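Local coordinates for protein 3-polyprenyl-4-hydroxybenzoate decarboxylase and related decarboxylases (Pelotomaculum thermopropionicum, PDB 6H6X) that catalyses the reversible decarboxylation of 2,5-furandicarboxylic acid to 2-furoic acid as a UbiD-class enzyme that uses prenylated FMN, at residues A133-A138 with A195-S200; R146-H151 with G207-E212; A383-P388 with A419-N424. The protein carries 8 engineered substitutions. One frame throughout, in Å; residues are numbered along the deposited sequence.

Contact 1: residues A133-A138 with A195-S200. With K (potassium ion), chain G.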
loop_
_atom_site.group_PDB
_atom_site.type_symbol
_atom_site.label_atom_id
_atom_site.label_comp_id
_atom_site.label_asym_id
_atom_site.label_seq_id
_atom_site.Cartn_x
_atom_site.Cartn_y
_atom_site.Cartn_z
ATOM N N ALA B 133 4.413 23.611 15.415
ATOM C CA ALA B 133 3.781 22.816 16.455
ATOM C C ALA B 133 3.247 23.597 17.651
ATOM O O ALA B 133 3.111 23.055 18.744
ATOM C CB ALA B 133 4.726 21.738 16.918
ATOM N N ALA B 134 2.919 24.844 17.437
ATOM C CA ALA B 134 2.473 25.716 18.493
ATOM C C ALA B 134 0.974 25.700 18.506
ATOM O O ALA B 134 0.355 25.940 17.479
ATOM C CB ALA B 134 2.935 27.146 18.271
ATOM N N ILE B 135 0.391 25.436 19.678
ATOM C CA ILE B 135 -1.019 25.702 19.875
ATOM C C ILE B 135 -1.213 27.193 20.146
ATOM O O ILE B 135 -0.468 27.795 20.897
ATOM C CB ILE B 135 -1.663 24.819 20.951
ATOM C CG1 ILE B 135 -1.129 25.100 22.365
ATOM C CG2 ILE B 135 -1.488 23.364 20.588
ATOM C CD1 ILE B 135 -1.898 24.331 23.451
ATOM N N LEU B 136 -2.191 27.791 19.487
ATOM C CA LEU B 136 -2.466 29.212 19.570
ATOM C C LEU B 136 -3.752 29.376 20.388
ATOM O O LEU B 136 -4.807 28.948 19.949
ATOM C CB LEU B 136 -2.665 29.804 18.187
ATOM C CG LEU B 136 -2.694 31.337 18.115
ATOM C CD1 LEU B 136 -2.257 31.792 16.731
ATOM C CD2 LEU B 136 -4.046 31.911 18.476
ATOM N N ILE B 137 -3.640 29.968 21.578
ATOM C CA ILE B 137 -4.753 30.167 22.485
ATOM C C ILE B 137 -5.167 31.644 22.385
ATOM O O ILE B 137 -4.339 32.531 22.494
ATOM C CB ILE B 137 -4.338 29.796 23.913
ATOM C CG1 ILE B 137 -3.916 28.356 23.959
ATOM C CG2 ILE B 137 -5.474 30.013 24.908
ATOM C CD1 ILE B 137 -2.885 28.071 25.024
ATOM N N ALA B 138 -6.446 31.883 22.162
ATOM C CA ALA B 138 -6.993 33.247 22.136
ATOM C C ALA B 138 -8.433 33.308 22.684
ATOM O O ALA B 138 -9.129 32.272 22.813
ATOM C CB ALA B 138 -6.936 33.785 20.731
ATOM N N ALA B 195 -2.173 14.603 23.519
ATOM C CA ALA B 195 -3.616 14.758 23.717
ATOM C C ALA B 195 -4.030 16.178 23.578
ATOM O O ALA B 195 -5.146 16.461 23.121
ATOM C CB ALA B 195 -4.058 14.232 25.083
ATOM N N VAL B 196 -3.160 17.099 23.983
ATOM C CA VAL B 196 -3.482 18.522 23.878
ATOM C C VAL B 196 -3.484 18.985 22.405
ATOM O O VAL B 196 -4.348 19.788 21.995
ATOM C CB VAL B 196 -2.553 19.372 24.752
ATOM C CG1 VAL B 196 -2.890 20.844 24.644
ATOM C CG2 VAL B 196 -2.602 18.899 26.230
ATOM N N LEU B 197 -2.535 18.458 21.625
ATOM C CA LEU B 197 -2.403 18.737 20.204
ATOM C C LEU B 197 -3.591 18.168 19.468
ATOM O O LEU B 197 -4.185 18.850 18.630
ATOM C CB LEU B 197 -1.112 18.158 19.635
ATOM C CG LEU B 197 0.198 18.742 20.130
ATOM C CD1 LEU B 197 1.375 17.914 19.663
ATOM C CD2 LEU B 197 0.395 20.154 19.714
ATOM N N LEU B 198 -3.946 16.936 19.819
ATOM C CA LEU B 198 -5.116 16.288 19.265
ATOM C C LEU B 198 -6.372 17.086 19.574
ATOM O O LEU B 198 -7.153 17.400 18.680
ATOM C CB LEU B 198 -5.165 14.864 19.752
ATOM C CG LEU B 198 -6.271 13.962 19.253
ATOM C CD1 LEU B 198 -6.204 13.792 17.765
ATOM C CD2 LEU B 198 -6.047 12.599 19.892
ATOM N N ALA B 199 -6.515 17.546 20.804
ATOM C CA ALA B 199 -7.658 18.400 21.166
ATOM C C ALA B 199 -7.736 19.710 20.417
ATOM O O ALA B 199 -8.843 20.203 20.175
ATOM C CB ALA B 199 -7.681 18.684 22.642
ATOM N N SER B 200 -6.598 20.288 20.042
ATOM C CA SER B 200 -6.594 21.539 19.305
ATOM C C SER B 200 -7.159 21.421 17.885
ATOM O O SER B 200 -7.404 22.451 17.243
ATOM C CB SER B 200 -5.164 22.087 19.201
ATOM O OG SER B 200 -4.412 21.319 18.245
HETATM K K K G . -9.710 23.899 16.940
#

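Contact 2: residues R146-H151 with G207-E212. With MN (manganese (II) ion), chain H; K (potassium ion), chain G; 4LU (1-deoxy-5-O-phosphono-1-(3,3,4,5-tetramethyl-9,11-dioxo-2,3,8,9,10,11-hexahydro-7H-quinolino[1,8-fg]pteridin-12-ium-7-y l)-D-ribitol), chain I.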
loop_
_atom_site.group_PDB
_atom_site.type_symbol
_atom_site.label_atom_id
_atom_site.label_comp_id
_atom_site.label_asym_id
_atom_site.label_seq_id
_atom_site.Cartn_x
_atom_site.Cartn_y
_atom_site.Cartn_z
ATOM N N ARG B 146 -12.855 31.023 24.859
ATOM C CA ARG B 146 -11.513 30.603 24.505
ATOM C C ARG B 146 -11.517 29.596 23.347
ATOM O O ARG B 146 -12.339 28.674 23.329
ATOM C CB ARG B 146 -10.851 29.968 25.713
ATOM C CG ARG B 146 -9.360 29.760 25.539
ATOM C CD ARG B 146 -8.712 29.677 26.917
ATOM N NE ARG B 146 -9.303 28.599 27.707
ATOM C CZ ARG B 146 -9.179 28.454 29.029
ATOM N NH1 ARG B 146 -8.467 29.283 29.756
ATOM N NH2 ARG B 146 -9.740 27.422 29.612
ATOM N N ASN B 147 -10.575 29.767 22.418
ATOM C CA ASN B 147 -10.337 28.832 21.325
ATOM C C ASN B 147 -8.845 28.469 21.218
ATOM O O ASN B 147 -7.983 29.289 21.483
ATOM C CB ASN B 147 -10.800 29.467 20.014
ATOM C CG ASN B 147 -10.956 28.455 18.875
ATOM O OD1 ASN B 147 -11.967 27.742 18.806
ATOM N ND2 ASN B 147 -9.957 28.415 17.943
ATOM N N VAL B 148 -8.572 27.248 20.767
ATOM C CA VAL B 148 -7.235 26.787 20.485
ATOM C C VAL B 148 -7.209 26.241 19.036
ATOM O O VAL B 148 -8.094 25.517 18.637
ATOM C CB VAL B 148 -6.849 25.674 21.452
ATOM C CG1 VAL B 148 -5.401 25.251 21.273
ATOM C CG2 VAL B 148 -7.188 26.091 22.891
ATOM N N SER B 149 -6.180 26.599 18.287
ATOM C CA SER B 149 -5.912 26.050 16.956
ATOM C C SER B 149 -4.401 26.072 16.675
ATOM O O SER B 149 -3.628 26.708 17.405
ATOM C CB SER B 149 -6.662 26.889 15.883
ATOM O OG SER B 149 -6.573 28.285 16.160
ATOM N N ILE B 150 -3.989 25.388 15.606
ATOM C CA ILE B 150 -2.581 25.366 15.231
ATOM C C ILE B 150 -2.437 26.069 13.890
ATOM O O ILE B 150 -3.105 25.707 12.918
ATOM C CB ILE B 150 -2.045 23.918 15.128
ATOM C CG1 ILE B 150 -2.046 23.276 16.504
ATOM C CG2 ILE B 150 -0.621 23.900 14.528
ATOM C CD1 ILE B 150 -1.504 21.850 16.509
ATOM N N HIS B 151 -1.528 27.028 13.842
ATOM C CA HIS B 151 -1.233 27.850 12.636
ATOM C C HIS B 151 0.260 27.827 12.393
ATOM O O HIS B 151 1.064 27.852 13.349
ATOM C CB HIS B 151 -1.721 29.301 12.833
ATOM C CG HIS B 151 -3.171 29.369 13.171
ATOM N ND1 HIS B 151 -4.148 29.544 12.220
ATOM C CD2 HIS B 151 -3.821 29.140 14.336
ATOM C CE1 HIS B 151 -5.340 29.462 12.793
ATOM N NE2 HIS B 151 -5.168 29.204 14.075
ATOM N N GLY B 207 -18.403 28.125 20.201
ATOM C CA GLY B 207 -17.952 28.398 21.582
ATOM C C GLY B 207 -17.570 27.248 22.519
ATOM O O GLY B 207 -17.966 27.262 23.696
ATOM N N VAL B 208 -16.806 26.259 22.052
ATOM C CA VAL B 208 -16.297 25.230 22.978
ATOM C C VAL B 208 -14.774 25.257 23.011
ATOM O O VAL B 208 -14.087 25.267 21.981
ATOM C CB VAL B 208 -16.894 23.811 22.772
ATOM C CG1 VAL B 208 -16.779 23.359 21.356
ATOM C CG2 VAL B 208 -16.232 22.784 23.680
ATOM N N ASP B 209 -14.278 25.271 24.239
ATOM C CA ASP B 209 -12.892 25.544 24.536
ATOM C C ASP B 209 -12.127 24.234 24.354
ATOM O O ASP B 209 -12.330 23.243 25.076
ATOM C CB ASP B 209 -12.804 26.096 25.968
ATOM C CG ASP B 209 -11.385 26.277 26.462
ATOM O OD1 ASP B 209 -10.420 26.053 25.707
ATOM O OD2 ASP B 209 -11.241 26.655 27.642
ATOM N N GLU B 210 -11.239 24.220 23.362
ATOM C CA GLU B 210 -10.438 23.013 23.150
ATOM C C GLU B 210 -9.528 22.639 24.301
ATOM O O GLU B 210 -9.184 21.469 24.431
ATOM C CB GLU B 210 -9.662 23.085 21.853
ATOM C CG GLU B 210 -10.605 23.046 20.667
ATOM C CD GLU B 210 -10.979 24.420 20.144
ATOM O OE1 GLU B 210 -10.909 25.459 20.871
ATOM O OE2 GLU B 210 -11.316 24.437 18.948
ATOM N N LEU B 211 -9.169 23.568 25.166
ATOM C CA LEU B 211 -8.372 23.169 26.379
ATOM C C LEU B 211 -9.198 22.281 27.336
ATOM O O LEU B 211 -8.665 21.398 27.983
ATOM C CB LEU B 211 -7.838 24.401 27.114
ATOM C CG LEU B 211 -6.856 25.274 26.344
ATOM C CD1 LEU B 211 -6.351 26.395 27.250
ATOM C CD2 LEU B 211 -5.664 24.493 25.794
ATOM N N GLU B 212 -10.504 22.496 27.361
ATOM C CA GLU B 212 -11.456 21.661 28.116
ATOM C C GLU B 212 -11.656 20.301 27.500
ATOM O O GLU B 212 -11.805 19.296 28.209
ATOM C CB GLU B 212 -12.796 22.405 28.280
ATOM C CG GLU B 212 -12.603 23.631 29.146
ATOM C CD GLU B 212 -13.879 24.373 29.517
ATOM O OE1 GLU B 212 -14.937 24.205 28.863
ATOM O OE2 GLU B 212 -13.805 25.173 30.469
HETATM MN MN MN H . -12.610 26.131 18.007
HETATM K K K G . -9.710 23.899 16.940
HETATM C C9 4LU I . -3.075 22.028 11.856
HETATM C C8 4LU I . -1.928 21.242 12.175
HETATM C C7 4LU I . -0.651 21.539 11.686
HETATM C C10 4LU I . -3.987 25.208 10.067
HETATM C C6 4LU I . -0.543 22.587 10.592
HETATM N N3 4LU I . -3.597 27.891 9.407
HETATM C C2 4LU I . -4.841 27.444 9.774
HETATM C C13 4LU I . 2.068 22.295 9.872
HETATM C C5 4LU I . 0.778 23.087 9.939
HETATM C C1 4LU I . -0.572 24.634 8.583
HETATM O O2 4LU I . -5.812 28.263 9.820
HETATM N N1 4LU I . -5.025 26.132 10.108
HETATM C C4 4LU I . -2.510 27.066 9.339
HETATM O O4 4LU I . -1.383 27.519 9.015
HETATM C C4A 4LU I . -2.687 25.611 9.682
HETATM N N5 4LU I . -1.597 24.677 9.677
HETATM C C3 4LU I . 0.645 24.206 8.966
HETATM C C12 4LU I . 1.261 24.044 11.067
HETATM C C5A 4LU I . -1.700 23.472 10.423
HETATM C C7M 4LU I . 0.545 20.660 12.048
HETATM C C8M 4LU I . -2.182 20.109 13.133
HETATM C C9A 4LU I . -3.044 23.119 10.961
HETATM N N10 4LU I . -4.181 23.856 10.454
HETATM C "C1'" 4LU I . -5.550 23.465 10.786
HETATM C "C2'" 4LU I . -6.161 24.036 12.087
HETATM O "O2'" 4LU I . -5.270 23.997 13.206
HETATM C "C3'" 4LU I . -7.372 23.186 12.438
HETATM O "O3'" 4LU I . -8.208 23.051 11.287
HETATM C "C4'" 4LU I . -8.136 23.742 13.644
HETATM O "O4'" 4LU I . -9.003 22.768 14.300
HETATM C "C5'" 4LU I . -9.003 24.958 13.363
HETATM O "O5'" 4LU I . -9.555 25.195 14.675
HETATM P P 4LU I . -10.882 26.098 14.934
HETATM O O2P 4LU I . -11.002 26.291 16.456
HETATM O O3P 4LU I . -10.596 27.467 14.252
HETATM O O1P 4LU I . -12.025 25.262 14.356
HETATM O O HOH W 1 -13.189 24.203 16.712
#

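Contact 3: residues A383-P388 with A419-N424. Engineered in segment 383-388: Pro388 (natural residue Ala). With CA (calcium ion), chain J.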
loop_
_atom_site.group_PDB
_atom_site.type_symbol
_atom_site.label_atom_id
_atom_site.label_comp_id
_atom_site.label_asym_id
_atom_site.label_seq_id
_atom_site.Cartn_x
_atom_site.Cartn_y
_atom_site.Cartn_z
ATOM N N ALA B 383 -11.462 -4.368 -6.454
ATOM C CA ALA B 383 -11.211 -5.167 -7.640
ATOM C C ALA B 383 -12.265 -6.283 -7.808
ATOM O O ALA B 383 -12.678 -6.555 -8.938
ATOM C CB ALA B 383 -9.813 -5.798 -7.627
ATOM N N THR B 384 -12.708 -6.905 -6.712
ATOM C CA THR B 384 -13.530 -8.095 -6.843
ATOM C C THR B 384 -15.020 -7.852 -6.570
ATOM O O THR B 384 -15.832 -8.661 -6.948
ATOM C CB THR B 384 -12.935 -9.261 -6.003
ATOM O OG1 THR B 384 -12.949 -8.915 -4.632
ATOM C CG2 THR B 384 -11.445 -9.539 -6.363
ATOM N N ARG B 385 -15.390 -6.746 -5.962
ATOM C CA ARG B 385 -16.779 -6.474 -5.547
ATOM C C ARG B 385 -17.377 -5.188 -6.070
ATOM O O ARG B 385 -18.509 -4.885 -5.748
ATOM C CB ARG B 385 -16.884 -6.450 -4.030
ATOM C CG ARG B 385 -16.412 -7.737 -3.379
ATOM C CD ARG B 385 -16.185 -7.594 -1.899
ATOM N NE ARG B 385 -15.712 -8.869 -1.389
ATOM C CZ ARG B 385 -15.487 -9.152 -0.111
ATOM N NH1 ARG B 385 -15.664 -8.223 0.828
ATOM N NH2 ARG B 385 -15.079 -10.372 0.224
ATOM N N CYS B 386 -16.659 -4.427 -6.892
ATOM C CA CYS B 386 -17.228 -3.225 -7.470
ATOM C C CYS B 386 -17.475 -3.455 -8.960
ATOM O O CYS B 386 -16.567 -3.850 -9.702
ATOM C CB CYS B 386 -16.332 -2.027 -7.217
ATOM S SG CYS B 386 -16.752 -0.563 -8.210
ATOM N N GLN B 387 -18.715 -3.226 -9.384
ATOM C CA GLN B 387 -19.103 -3.166 -10.796
ATOM C C GLN B 387 -19.444 -1.715 -11.101
ATOM O O GLN B 387 -20.489 -1.246 -10.660
ATOM C CB GLN B 387 -20.315 -4.102 -11.044
ATOM C CG GLN B 387 -19.905 -5.573 -11.213
ATOM C CD GLN B 387 -18.938 -5.788 -12.410
ATOM O OE1 GLN B 387 -17.903 -6.456 -12.283
ATOM N NE2 GLN B 387 -19.252 -5.178 -13.533
ATOM N N PRO B 388 -18.546 -0.976 -11.780
ATOM C CA PRO B 388 -18.670 0.480 -11.791
ATOM C C PRO B 388 -19.958 1.077 -12.398
ATOM O O PRO B 388 -20.347 2.150 -11.983
ATOM C CB PRO B 388 -17.468 0.945 -12.601
ATOM C CG PRO B 388 -16.633 -0.184 -12.851
ATOM C CD PRO B 388 -17.236 -1.404 -12.292
ATOM N N ALA B 419 -18.190 -1.082 -2.684
ATOM C CA ALA B 419 -17.454 -2.282 -2.901
ATOM C C ALA B 419 -17.907 -3.353 -1.876
ATOM O O ALA B 419 -17.080 -4.132 -1.402
ATOM C CB ALA B 419 -15.962 -1.995 -2.758
ATOM N N THR B 420 -19.192 -3.341 -1.517
ATOM C CA THR B 420 -19.773 -4.427 -0.735
ATOM C C THR B 420 -20.302 -5.563 -1.609
ATOM O O THR B 420 -20.697 -5.373 -2.764
ATOM C CB THR B 420 -20.899 -3.904 0.193
ATOM O OG1 THR B 420 -22.024 -3.447 -0.564
ATOM C CG2 THR B 420 -20.357 -2.740 1.018
ATOM N N ILE B 421 -20.278 -6.759 -1.035
ATOM C CA ILE B 421 -20.888 -7.941 -1.630
ATOM C C ILE B 421 -22.397 -7.695 -1.761
ATOM O O ILE B 421 -23.049 -7.262 -0.769
ATOM C CB ILE B 421 -20.635 -9.179 -0.748
ATOM C CG1 ILE B 421 -19.152 -9.566 -0.759
ATOM C CG2 ILE B 421 -21.462 -10.366 -1.213
ATOM C CD1 ILE B 421 -18.737 -10.263 0.533
ATOM N N PRO B 422 -22.982 -7.939 -2.957
ATOM C CA PRO B 422 -24.476 -7.833 -3.070
ATOM C C PRO B 422 -25.198 -8.885 -2.208
ATOM O O PRO B 422 -24.657 -9.986 -2.015
ATOM C CB PRO B 422 -24.730 -8.056 -4.572
ATOM C CG PRO B 422 -23.428 -7.727 -5.240
ATOM C CD PRO B 422 -22.375 -8.215 -4.271
ATOM N N LEU B 423 -26.372 -8.556 -1.680
ATOM C CA LEU B 423 -27.020 -9.379 -0.605
ATOM C C LEU B 423 -27.580 -10.782 -0.979
ATOM O O LEU B 423 -27.519 -11.697 -0.148
ATOM C CB LEU B 423 -28.123 -8.587 0.106
ATOM C CG LEU B 423 -27.610 -7.727 1.252
ATOM C CD1 LEU B 423 -28.743 -6.853 1.776
ATOM C CD2 LEU B 423 -26.995 -8.590 2.357
ATOM N N ASN B 424 -28.164 -10.916 -2.177
ATOM C CA ASN B 424 -28.233 -12.210 -2.922
ATOM C C ASN B 424 -28.987 -12.061 -4.246
ATOM O O ASN B 424 -28.671 -11.185 -5.050
ATOM C CB ASN B 424 -28.745 -13.452 -2.103
ATOM C CG ASN B 424 -29.896 -13.153 -1.109
ATOM O OD1 ASN B 424 -30.874 -12.465 -1.419
ATOM N ND2 ASN B 424 -29.786 -13.727 0.090
HETATM CA CA CA J . -20.733 -3.754 -4.887
HETATM O O HOH W 2 -16.677 -5.680 0.754
HETATM O O HOH W 3 -23.232 -3.956 -3.968
#

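Contact 1: residues A133-A138 with A195-S200
Ile135 meets Val196 and Leu197 with two different branches, and these two meetings are the tight part of the contact. Its CD1 methyl lies 3.8 Å from Val196 CG1, while CG2, the branch anti to the carbonyl carbon, lies 3.8 Å from Leu197 CD2. The division follows from the torsions: CG1 sits in the crowded position between the backbone N and the carbonyl carbon (chi1 67°), and CD1 then continues extended (chi2 173°), so the two branches part toward successive residues of the helix. Ile135 crosses both partners at about a right angle.

The helix 194-199 is thus laid against strand 130-139, one strand of the antiparallel sheet in the FMN-binding, split-barrel-like domain of UbiD enzymes. Ile135 bears on Val148 of the neighbouring strand 146-157 as well, and Leu197 turns also to Leu299 of helix 294-315.

Around this pair of contacts the fit is looser, although every touching residue is buried, so the contact has no solvent side. Ser200 CB stands 4.1 Å from Ile135 CG2, and Leu197 CD2 stands 4.1 Å from Ala133 O; no hydrogen bond joins the two segments. Ser200 spends its polar groups elsewhere. Its hydroxyl turns back to its own segment, where OG donates to Leu197 O at a modelled 2.5 Å, a length too short to be taken literally. Its carbonyl O coordinates the potassium ion at 2.7 Å, beside ligands supplied by Val148, Ala202 and Glu210.

Contact 2: residues R146-H151 with G207-E212
The guanidinium of Arg146 carries Leu211 CD1 over one face, 3.7 Å above the plane and offset toward the rim, while Asp209 occupies its edge. The grip is side-on, and both nitrogens close on the same oxygen: NE donates to Asp209 OD2 at 2.7 Å and NH2 donates to Asp209 OD2 at 2.6 Å. OD2 lies near the guanidinium plane, but the carboxylate is turned 61° against it; NE meets OD2 from above the carboxylate plane, NH2 nearly along the C-O axis. The chain bends at chi3 (58°) to place NE there, and NH1 has a second carboxylate, that of Glu233. At the edge of the His151 ring, in its plane, Ser149 OG shares a hydrogen bond with His151 NE2.

Asp209 is also the N-cap of helix 210-217. Its other oxygen, OD1, accepts from Leu211 N at 2.8 Å, so one carboxylate caps the helix and ties it to the strand. Beside it, Val148 CG2 packs on Leu211 CG at 3.6 Å, with the side chains crossing at about a right angle.

Glu210 divides its carboxylate likewise. OE1 receives Val148 N at 2.9 Å, nearly straight (163°) yet from above the carboxylate plane. OE2 bridges two cations, manganese at 2.3 Å and potassium at 2.6 Å. Asn147 adds OD1 to the manganese and ND2 to O2P of the cofactor phosphate, and the Val148 carbonyl adds to the potassium; His169 completes the protein ligands of the manganese. This is the metal-bridged phosphate site by which UbiD enzymes hold prenylated FMN.

Contact 3: residues A383-P388 with A419-N424
Arg385 and Ile421 meet across the contact with the isoleucine tip laid over the guanidinium: Ile421 CD1 sits 3.5 Å above the plane, over its centre. The arginine reaches it as an extended chain from CG to NE (chi3 -179°), and the two side chains cross obliquely, with Ile421 CG1 3.6 Å from Arg385 NE. Nearer the backbone, Arg385 CB lies 3.5 Å from Ala419 O. A water also links that carbonyl to the arginine: it takes a bond from Arg385 NH1 at 2.7 Å and gives one to Ala419 O at 2.7 Å. The water lies at the edge of the guanidinium, in its plane. The strongest polar partner of NH1 is Glu369, in a salt bridge, and Phe430 packs on both Arg385 and Ile421. An alanine at Arg385 would probably leave Glu369 without its charge mate, Ile421 CD1 with a gap beneath it and the bridging water without its donor.

The backbones meet at the metal. Arg385 O lies 2.6 Å from the calcium ion and Thr420 O lies 2.7 Å from it; Asp391 and Asp418 complete the protein ligands of a calcium site that clamps the end of helix 375-385 to the loop after strand 414-418.

Contacts 1 and 2 form one continuous region, with centres 7 Å apart. Their strands, 130-139 and 146-157, are neighbours in the same antiparallel sheet, probably hydrogen-bonded through Leu136 N to Ser149 O (2.8 Å) and Asn147 N to Ala138 O (2.9 Å). Their helices follow each other in the chain, and the segments of the two contacts alternate along it. Both reach the potassium ion, and Ser200 OG lies 3.4 Å from Ile150 CD1 at the cofactor pocket. Contact 3, at the calcium site, is remote from the cofactor site that contacts 1 and 2 line: its centre is about 42 and 43 Å from theirs, its nearest atoms about 27 and 33 Å away.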